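Local coordinates for protein pectinesterase inhibitor (Actinidia chinensis, PDB 1XG2) that inhibits the plant cell-wall enzyme pectin methylesterase by forming a protein-protein complex with it, and may take part in regulating fruit ripening, at residues V143-I146 and S147-P151; S53-I56 and A57-N61. All coordinates share one frame; numbering follows the deposited sequence.

Interaction 1: residues V143-I146 and S147-P151; sequences VLVI and SNLLP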
loop_
_atom_site.group_PDB
_atom_site.type_symbol
_atom_site.label_atom_id
_atom_site.label_comp_id
_atom_site.label_asym_id
_atom_site.label_seq_id
_atom_site.Cartn_x
_atom_site.Cartn_y
_atom_site.Cartn_z
ATOM N N VAL B 143 -6.623 13.426 -13.152
ATOM C CA VAL B 143 -7.715 13.127 -12.248
ATOM C C VAL B 143 -7.365 13.531 -10.831
ATOM O O VAL B 143 -8.184 14.108 -10.139
ATOM C CB VAL B 143 -8.082 11.630 -12.268
ATOM C CG1 VAL B 143 -9.220 11.351 -11.297
ATOM C CG2 VAL B 143 -8.460 11.199 -13.670
ATOM N N LEU B 144 -6.144 13.239 -10.405
ATOM C CA LEU B 144 -5.708 13.590 -9.056
ATOM C C LEU B 144 -5.746 15.105 -8.842
ATOM O O LEU B 144 -6.198 15.579 -7.809
ATOM C CB LEU B 144 -4.295 13.052 -8.789
ATOM C CG LEU B 144 -4.179 11.531 -8.690
ATOM C CD1 LEU B 144 -2.728 11.070 -8.733
ATOM C CD2 LEU B 144 -4.833 11.036 -7.388
ATOM N N VAL B 145 -5.287 15.869 -9.834
ATOM C CA VAL B 145 -5.248 17.323 -9.703
ATOM C C VAL B 145 -6.675 17.865 -9.567
ATOM O O VAL B 145 -6.965 18.715 -8.718
ATOM C CB VAL B 145 -4.514 17.971 -10.887
ATOM C CG1 VAL B 145 -4.769 19.501 -10.931
ATOM C CG2 VAL B 145 -3.036 17.695 -10.786
ATOM N N ILE B 146 -7.580 17.344 -10.372
ATOM C CA ILE B 146 -8.951 17.798 -10.331
ATOM C C ILE B 146 -9.556 17.429 -8.965
ATOM O O ILE B 146 -10.248 18.247 -8.353
ATOM C CB ILE B 146 -9.737 17.212 -11.521
ATOM C CG1 ILE B 146 -9.276 17.856 -12.835
ATOM C CG2 ILE B 146 -11.224 17.443 -11.369
ATOM C CD1 ILE B 146 -9.861 17.201 -14.064
ATOM N N SER B 147 -9.254 16.231 -8.463
ATOM C CA SER B 147 -9.782 15.809 -7.149
ATOM C C SER B 147 -9.338 16.758 -6.023
ATOM O O SER B 147 -10.064 16.925 -5.028
ATOM C CB SER B 147 -9.392 14.358 -6.804
ATOM O OG SER B 147 -8.036 14.257 -6.354
ATOM N N ASN B 148 -8.162 17.367 -6.157
ATOM C CA ASN B 148 -7.680 18.297 -5.137
ATOM C C ASN B 148 -8.227 19.716 -5.315
ATOM O O ASN B 148 -8.295 20.460 -4.352
ATOM C CB ASN B 148 -6.148 18.327 -5.069
ATOM C CG ASN B 148 -5.542 16.970 -4.700
ATOM O OD1 ASN B 148 -6.183 16.148 -4.029
ATOM N ND2 ASN B 148 -4.325 16.728 -5.143
ATOM N N LEU B 149 -8.607 20.083 -6.533
ATOM C CA LEU B 149 -9.221 21.387 -6.792
ATOM C C LEU B 149 -10.703 21.433 -6.388
ATOM O O LEU B 149 -11.226 22.503 -6.073
ATOM C CB LEU B 149 -9.108 21.761 -8.268
ATOM C CG LEU B 149 -7.713 22.035 -8.816
ATOM C CD1 LEU B 149 -7.800 22.185 -10.327
ATOM C CD2 LEU B 149 -7.106 23.273 -8.168
ATOM N N LEU B 150 -11.381 20.292 -6.421
ATOM C CA LEU B 150 -12.804 20.239 -6.077
ATOM C C LEU B 150 -12.978 20.602 -4.598
ATOM O O LEU B 150 -12.090 20.297 -3.800
ATOM C CB LEU B 150 -13.379 18.851 -6.372
ATOM C CG LEU B 150 -13.687 18.655 -7.860
ATOM C CD1 LEU B 150 -13.650 17.179 -8.249
ATOM C CD2 LEU B 150 -15.017 19.267 -8.204
ATOM N N PRO B 151 -14.076 21.258 -4.227
ATOM C CA PRO B 151 -14.175 21.846 -2.871
ATOM C C PRO B 151 -14.059 20.799 -1.757
ATOM O O PRO B 151 -12.960 20.221 -1.597
ATOM C CB PRO B 151 -15.564 22.529 -2.857
ATOM C CG PRO B 151 -16.338 21.966 -4.027
ATOM C CD PRO B 151 -15.295 21.478 -5.025
#
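The hydroxyl of S147 turns back along its own helix to the carbonyl of L144, one turn earlier, with OG giving its proton to L144 O at 2.7 Å. The same oxygen also accepts the backbone N-H of N148, and both donors arrive from one face of the carbonyl plane. OG comes in well off the C=O direction, at 121°, whereas N148 N lies closer to it. A chi1 of 78° sets OG between the backbone N and C of its own residue and so within reach of that carbonyl. With an alanine here, L144 O would probably keep its backbone donor but lose the short second bond, and N102 of helix 98-118 would lose a weak partner. Two apolar pairs spaced four residues apart follow. V145 and L149 lie alongside each other, pointing the same way, with CG1 of V145 4.1 Å from CD1 of L149; I146 meets L150 more at a slant, its CG2 4.0 Å from L150 CD1. These are the last two turns of helix 127-149 in the four-helix bundle of the inhibitor. The i to i+4 bond from L150 N to I146 O (3.0 Å) still holds, although L150 is the first residue to leave helical backbone angles. L149 N bonds to V145 O, and a weaker bond to I146 O joins it as the helix finishes. Around this end of the helix, I9 of helix 4-9 touches V145, I146 and L149, while L34 of helix 34-60 packs on L149 and L150. On the enzyme-facing side, N148 ND2 donates to the backbone oxygen of N190 of Pectinesterase 1, its OD1 has a weak bond from N102, and Q191 of Pectinesterase 1 packs on L144.

Interaction 2: residues S53-I56 and A57-N61; sequences SKII and ASLTN
Four successive i to i+4 backbone bonds join 53-56 to 57-61, from A57 N to S53 O through to T60 N to I56 O, in regular alpha-helical geometry. The last is the straightest, with an N-H...O angle of 167° and a length of 3.0 Å. Over this ladder, I55 and L59 run alongside each other and point the same way. CG2 of I55 stands anti to its backbone N, beside the carbonyl carbon and thus facing the next turn, where it meets L59 CD1 at 3.9 Å. L59 also folds back over the carbonyl that its own N-H binds, bringing CG to 3.3 Å from I55 O. The stretch forms the last turns of helix 34-60, one of the long helices of the four-helix bundle, and its side chains divide between the bundle interior and the surface. I56 is buried, resting on C75 and Y79 of helix 66-95 and on L129 of helix 127-149; C75 is held by its disulfide to C115. Y72 of helix 66-95 lies against both L59 and T60, and I55 reaches Q128. The threonine hydroxyl, OG1 beside its own backbone N at a chi1 of -64°, sits 3.0 Å from I56 O. On the outer side A57 lays its methyl CB 3.6 Å from K54 O, while K54 and S58 are exposed.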
loop_
_atom_site.group_PDB
_atom_site.type_symbol
_atom_site.label_atom_id
_atom_site.label_comp_id
_atom_site.label_asym_id
_atom_site.label_seq_id
_atom_site.Cartn_x
_atom_site.Cartn_y
_atom_site.Cartn_z
ATOM N N SER B 53 -4.125 -3.101 -21.065
ATOM C CA SER B 53 -4.437 -4.467 -20.660
ATOM C C SER B 53 -4.315 -5.413 -21.866
ATOM O O SER B 53 -3.789 -6.524 -21.755
ATOM C CB SER B 53 -5.851 -4.527 -20.068
ATOM O OG SER B 53 -6.242 -5.867 -19.830
ATOM N N LYS B 54 -4.787 -4.955 -23.020
ATOM C CA LYS B 54 -4.709 -5.765 -24.249
ATOM C C LYS B 54 -3.291 -5.863 -24.780
ATOM O O LYS B 54 -2.889 -6.906 -25.283
ATOM C CB LYS B 54 -5.633 -5.198 -25.323
ATOM C CG LYS B 54 -7.078 -5.161 -24.902
ATOM C CD LYS B 54 -7.946 -4.547 -25.975
ATOM C CE LYS B 54 -9.402 -4.777 -25.649
ATOM N NZ LYS B 54 -10.235 -3.641 -26.132
ATOM N N ILE B 55 -2.528 -4.776 -24.655
ATOM C CA ILE B 55 -1.119 -4.764 -25.024
ATOM C C ILE B 55 -0.343 -5.786 -24.197
ATOM O O ILE B 55 0.477 -6.535 -24.730
ATOM C CB ILE B 55 -0.511 -3.361 -24.857
ATOM C CG1 ILE B 55 -1.050 -2.448 -25.960
ATOM C CG2 ILE B 55 1.031 -3.437 -24.873
ATOM C CD1 ILE B 55 -0.737 -0.967 -25.752
ATOM N N ILE B 56 -0.610 -5.828 -22.897
ATOM C CA ILE B 56 0.070 -6.783 -22.022
ATOM C C ILE B 56 -0.308 -8.214 -22.392
ATOM O O ILE B 56 0.555 -9.078 -22.458
ATOM C CB ILE B 56 -0.244 -6.494 -20.529
ATOM C CG1 ILE B 56 0.338 -5.134 -20.129
ATOM C CG2 ILE B 56 0.347 -7.558 -19.652
ATOM C CD1 ILE B 56 -0.360 -4.502 -18.908
ATOM N N ALA B 57 -1.586 -8.460 -22.635
ATOM C CA ALA B 57 -2.033 -9.793 -23.034
ATOM C C ALA B 57 -1.283 -10.225 -24.310
ATOM O O ALA B 57 -0.817 -11.365 -24.421
ATOM C CB ALA B 57 -3.516 -9.796 -23.246
ATOM N N SER B 58 -1.107 -9.286 -25.235
ATOM C CA SER B 58 -0.434 -9.570 -26.506
ATOM C C SER B 58 1.054 -9.878 -26.301
ATOM O O SER B 58 1.577 -10.822 -26.895
ATOM C CB SER B 58 -0.664 -8.405 -27.495
ATOM O OG SER B 58 -0.144 -8.678 -28.785
ATOM N N LEU B 59 1.725 -9.123 -25.426
ATOM C CA LEU B 59 3.130 -9.369 -25.091
ATOM C C LEU B 59 3.356 -10.729 -24.416
ATOM O O LEU B 59 4.342 -11.409 -24.705
ATOM C CB LEU B 59 3.668 -8.249 -24.189
ATOM C CG LEU B 59 3.784 -6.881 -24.865
ATOM C CD1 LEU B 59 4.009 -5.761 -23.857
ATOM C CD2 LEU B 59 4.908 -6.892 -25.890
ATOM N N THR B 60 2.443 -11.093 -23.519
ATOM C CA THR B 60 2.417 -12.391 -22.844
ATOM C C THR B 60 2.282 -13.540 -23.853
ATOM O O THR B 60 2.983 -14.542 -23.766
ATOM C CB THR B 60 1.208 -12.440 -21.863
ATOM O OG1 THR B 60 1.376 -11.467 -20.819
ATOM C CG2 THR B 60 1.142 -13.768 -21.124
ATOM N N ASN B 61 1.369 -13.366 -24.803
ATOM C CA ASN B 61 1.032 -14.382 -25.798
ATOM C C ASN B 61 2.197 -14.725 -26.744
ATOM O O ASN B 61 2.123 -15.709 -27.494
ATOM C CB ASN B 61 -0.182 -13.892 -26.598
ATOM C CG ASN B 61 -0.833 -14.989 -27.428
ATOM O OD1 ASN B 61 -1.303 -15.994 -26.896
ATOM N ND2 ASN B 61 -0.883 -14.782 -28.741
#

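Interaction 2 comes first along the chain, in the final turns of helix 34-60; interaction 1 follows much later, where helix 127-149 runs out near the C-terminus. Their centres are 32 Å apart, on opposite sides of the chain's centre, and their nearest atoms about 17 Å, so they do not touch. The two helices nevertheless connect both sites: L34 and I42, early in helix 34-60, pack against 143-151, while Q128 and L129, early in helix 127-149, pack against 53-61. The helices therefore run antiparallel through the bundle. In this complex Pectinesterase 1 contacts the end at interaction 1, whereas interaction 2 touches no other protein chain of the assembly.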